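Local coordinates for protein exocyst complex component EXO70 (PDB 2B1E) that helps tether secretory vesicles to sites of exocytosis as a subunit of the exocyst complex and plays a role in assembling that complex, at residues L368-A380 with M436-L448. Residues are numbered along the deposited sequence; the frame is centred on the assembly and turned at random.
Sequences LSCFISDCIDTLA and MLAGEGHSRLERL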
# COMPACT_ATOMS: atom_id res chain seq x y z
N LEU A 368 -1.79 -7.49 8.88
CA LEU A 368 -1.01 -7.89 7.72
C LEU A 368 -0.47 -9.31 7.84
O LEU A 368 -0.37 -10.04 6.85
CB LEU A 368 0.16 -6.92 7.50
CG LEU A 368 1.05 -7.18 6.28
CD1 LEU A 368 0.21 -7.11 5.02
CD2 LEU A 368 2.17 -6.15 6.24
N SER A 369 -0.11 -9.71 9.06
CA SER A 369 0.40 -11.07 9.28
C SER A 369 -0.73 -12.05 9.00
O SER A 369 -0.51 -13.09 8.38
CB SER A 369 0.87 -11.26 10.73
OG SER A 369 1.24 -12.62 10.95
N CYS A 370 -1.93 -11.70 9.45
CA CYS A 370 -3.09 -12.56 9.25
C CYS A 370 -3.31 -12.76 7.76
O CYS A 370 -3.56 -13.88 7.31
CB CYS A 370 -4.34 -11.93 9.88
SG CYS A 370 -5.76 -13.04 9.98
N PHE A 371 -3.21 -11.68 6.99
CA PHE A 371 -3.38 -11.75 5.54
C PHE A 371 -2.42 -12.74 4.90
O PHE A 371 -2.82 -13.55 4.06
CB PHE A 371 -3.16 -10.37 4.90
CG PHE A 371 -3.09 -10.41 3.40
CD1 PHE A 371 -4.23 -10.70 2.65
CD2 PHE A 371 -1.88 -10.22 2.74
CE1 PHE A 371 -4.16 -10.80 1.27
CE2 PHE A 371 -1.80 -10.32 1.35
CZ PHE A 371 -2.95 -10.61 0.61
N ILE A 372 -1.15 -12.67 5.27
CA ILE A 372 -0.16 -13.57 4.69
C ILE A 372 -0.50 -15.01 5.09
O ILE A 372 -0.47 -15.90 4.25
CB ILE A 372 1.26 -13.23 5.18
CG1 ILE A 372 1.54 -11.74 4.98
CG2 ILE A 372 2.28 -14.07 4.43
CD1 ILE A 372 1.22 -11.23 3.58
N SER A 373 -0.82 -15.20 6.36
CA SER A 373 -1.17 -16.52 6.88
C SER A 373 -2.44 -17.03 6.20
O SER A 373 -2.55 -18.21 5.89
CB SER A 373 -1.37 -16.46 8.40
OG SER A 373 -0.13 -16.30 9.08
N ASP A 374 -3.38 -16.12 5.96
CA ASP A 374 -4.63 -16.50 5.29
C ASP A 374 -4.34 -16.95 3.86
O ASP A 374 -4.95 -17.90 3.37
CB ASP A 374 -5.61 -15.33 5.28
CG ASP A 374 -6.34 -15.16 6.60
OD1 ASP A 374 -6.14 -16.00 7.50
OD2 ASP A 374 -7.12 -14.20 6.72
N CYS A 375 -3.39 -16.28 3.22
CA CYS A 375 -3.00 -16.62 1.85
C CYS A 375 -2.40 -18.02 1.77
O CYS A 375 -2.72 -18.80 0.87
CB CYS A 375 -1.99 -15.60 1.31
SG CYS A 375 -2.70 -14.02 0.74
N ILE A 376 -1.51 -18.34 2.71
CA ILE A 376 -0.88 -19.65 2.73
C ILE A 376 -1.91 -20.72 3.08
O ILE A 376 -1.85 -21.83 2.54
CB ILE A 376 0.31 -19.67 3.72
CG1 ILE A 376 1.37 -18.67 3.23
CG2 ILE A 376 0.91 -21.06 3.80
CD1 ILE A 376 2.45 -18.39 4.25
N ASP A 377 -2.85 -20.40 3.96
CA ASP A 377 -3.90 -21.35 4.31
C ASP A 377 -4.75 -21.65 3.07
O ASP A 377 -5.11 -22.80 2.80
CB ASP A 377 -4.84 -20.78 5.38
CG ASP A 377 -4.32 -20.97 6.80
OD1 ASP A 377 -3.31 -21.68 6.99
OD2 ASP A 377 -4.95 -20.40 7.72
N THR A 378 -5.07 -20.59 2.33
CA THR A 378 -5.90 -20.72 1.13
C THR A 378 -5.20 -21.58 0.08
O THR A 378 -5.84 -22.39 -0.58
CB THR A 378 -6.24 -19.33 0.55
OG1 THR A 378 -6.87 -18.55 1.57
CG2 THR A 378 -7.18 -19.46 -0.65
N LEU A 379 -3.90 -21.39 -0.06
CA LEU A 379 -3.13 -22.17 -1.03
C LEU A 379 -3.15 -23.66 -0.67
O LEU A 379 -3.45 -24.52 -1.51
CB LEU A 379 -1.68 -21.69 -1.06
CG LEU A 379 -0.72 -22.54 -1.89
CD1 LEU A 379 -1.10 -22.50 -3.38
CD2 LEU A 379 0.69 -22.03 -1.68
N ALA A 380 -2.84 -23.97 0.59
CA ALA A 380 -2.80 -25.35 1.04
C ALA A 380 -4.15 -26.06 0.91
O ALA A 380 -4.22 -27.14 0.31
CB ALA A 380 -2.32 -25.41 2.50
N MET A 436 7.54 -10.44 8.91
CA MET A 436 6.14 -10.03 8.99
C MET A 436 5.28 -11.07 9.69
O MET A 436 4.26 -10.73 10.30
CB MET A 436 5.60 -9.75 7.59
CG MET A 436 6.47 -8.83 6.75
SD MET A 436 5.78 -8.47 5.12
CE MET A 436 5.38 -6.73 5.29
N LEU A 437 5.68 -12.34 9.61
CA LEU A 437 4.93 -13.43 10.24
C LEU A 437 5.37 -13.66 11.68
O LEU A 437 4.82 -14.51 12.38
CB LEU A 437 5.11 -14.72 9.43
CG LEU A 437 4.43 -14.75 8.06
CD1 LEU A 437 4.95 -15.91 7.23
CD2 LEU A 437 2.92 -14.84 8.26
N ALA A 438 6.36 -12.88 12.11
CA ALA A 438 6.89 -12.98 13.46
C ALA A 438 5.83 -13.31 14.49
O ALA A 438 4.86 -12.57 14.66
CB ALA A 438 7.58 -11.67 13.83
N GLY A 439 6.01 -14.43 15.18
CA GLY A 439 5.07 -14.84 16.20
C GLY A 439 3.89 -15.66 15.71
O GLY A 439 4.04 -16.84 15.36
N GLU A 440 2.72 -15.04 15.71
CA GLU A 440 1.48 -15.68 15.28
C GLU A 440 1.59 -16.40 13.93
O GLU A 440 1.19 -17.56 13.81
CB GLU A 440 0.36 -14.63 15.20
CG GLU A 440 -0.89 -15.10 14.49
CD GLU A 440 -1.74 -16.03 15.33
OE1 GLU A 440 -1.18 -16.71 16.22
OE2 GLU A 440 -2.96 -16.09 15.09
N GLY A 441 2.11 -15.71 12.93
CA GLY A 441 2.25 -16.28 11.60
C GLY A 441 3.00 -17.60 11.54
O GLY A 441 2.48 -18.60 11.04
N HIS A 442 4.22 -17.62 12.05
CA HIS A 442 5.00 -18.85 12.04
C HIS A 442 4.29 -19.98 12.76
O HIS A 442 4.31 -21.12 12.31
CB HIS A 442 6.37 -18.61 12.67
CG HIS A 442 7.29 -17.83 11.80
ND1 HIS A 442 7.78 -18.32 10.60
CD2 HIS A 442 7.83 -16.59 11.94
CE1 HIS A 442 8.57 -17.42 10.05
NE2 HIS A 442 8.62 -16.36 10.84
N SER A 443 3.64 -19.67 13.88
CA SER A 443 2.93 -20.71 14.62
C SER A 443 1.77 -21.25 13.79
O SER A 443 1.43 -22.43 13.88
CB SER A 443 2.42 -20.15 15.95
OG SER A 443 1.38 -19.21 15.75
N ARG A 444 1.14 -20.40 12.98
CA ARG A 444 0.04 -20.86 12.14
C ARG A 444 0.60 -21.77 11.06
O ARG A 444 -0.00 -22.80 10.73
CB ARG A 444 -0.69 -19.69 11.50
CG ARG A 444 -1.61 -18.94 12.45
CD ARG A 444 -2.36 -17.80 11.75
NE ARG A 444 -3.23 -18.29 10.69
CZ ARG A 444 -4.06 -17.53 9.99
NH1 ARG A 444 -4.15 -16.23 10.25
NH2 ARG A 444 -4.82 -18.06 9.04
N LEU A 445 1.75 -21.39 10.51
CA LEU A 445 2.39 -22.19 9.47
C LEU A 445 2.81 -23.55 10.04
O LEU A 445 2.78 -24.56 9.34
CB LEU A 445 3.62 -21.47 8.93
CG LEU A 445 4.40 -22.19 7.83
CD1 LEU A 445 3.51 -22.49 6.63
CD2 LEU A 445 5.58 -21.33 7.41
N GLU A 446 3.21 -23.57 11.31
CA GLU A 446 3.59 -24.84 11.93
C GLU A 446 2.33 -25.67 12.09
O GLU A 446 2.34 -26.88 11.87
CB GLU A 446 4.26 -24.62 13.28
CG GLU A 446 5.69 -24.09 13.18
CD GLU A 446 6.60 -25.01 12.37
OE1 GLU A 446 6.79 -26.18 12.76
OE2 GLU A 446 7.14 -24.55 11.34
N ARG A 447 1.23 -25.02 12.45
CA ARG A 447 -0.03 -25.74 12.60
C ARG A 447 -0.45 -26.32 11.26
O ARG A 447 -0.96 -27.43 11.19
CB ARG A 447 -1.13 -24.83 13.16
CG ARG A 447 -1.06 -24.64 14.67
CD ARG A 447 -2.41 -24.20 15.24
NE ARG A 447 -2.68 -22.77 15.03
CZ ARG A 447 -2.04 -21.79 15.67
NH1 ARG A 447 -1.09 -22.08 16.55
NH2 ARG A 447 -2.36 -20.53 15.44
N LEU A 448 -0.22 -25.57 10.18
CA LEU A 448 -0.56 -26.04 8.84
C LEU A 448 0.22 -27.31 8.50
O LEU A 448 -0.34 -28.29 8.03
CB LEU A 448 -0.23 -24.98 7.78
CG LEU A 448 -1.35 -24.41 6.91
CD1 LEU A 448 -0.72 -23.82 5.65
CD2 LEU A 448 -2.35 -25.49 6.52
O HOH W 1 2.35 -12.87 13.52
O HOH W 2 1.20 -18.53 8.35
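R444 inserts as a knob among C370, S373, D374 and D377, where helical segments 368-380 and 440-448 run nearly parallel, their axes 9.4 Å apart at closest and their directions 16° apart. S373 CB lies over the centre of one guanidinium face, 3.3 Å from R444 CZ, while the two carboxylates and C370 SG occupy the edge. R444 NH2 serves both acids: it meets D374 OD1 at 2.9 Å, nearly straight at 161°, and D377 OD2 at 2.7 Å from above that carboxylate's plane. The bend at chi3 (62°) lays the guanidinium against S373 CB. R339 also pairs with D374, and T353 binds both D377 and R444 NE, tying the preceding loop into the network. A leucine in place of R444 would probably leave D377 without its cationic partner here and D374 to depend on R339. Farther along, L448 CD1 packs 3.7 Å from I376 CG2 and also touches A380, with L421 of helix 410-429 beside L448.

Toward exposed A438 and G439, the contact becomes partly water-mediated, although L437 CD2 still packs 3.5 Å from S373 OG. There water 1 links S369 OG to A438 O and G441 N, and water 2 joins S373 OG to G441 O, 3.0 Å from that carbonyl. The buried charges are thus paired directly, whereas water completes the serine-glycine side, consistent with a buried charge network joining neighbouring helices of this elongated helical rod.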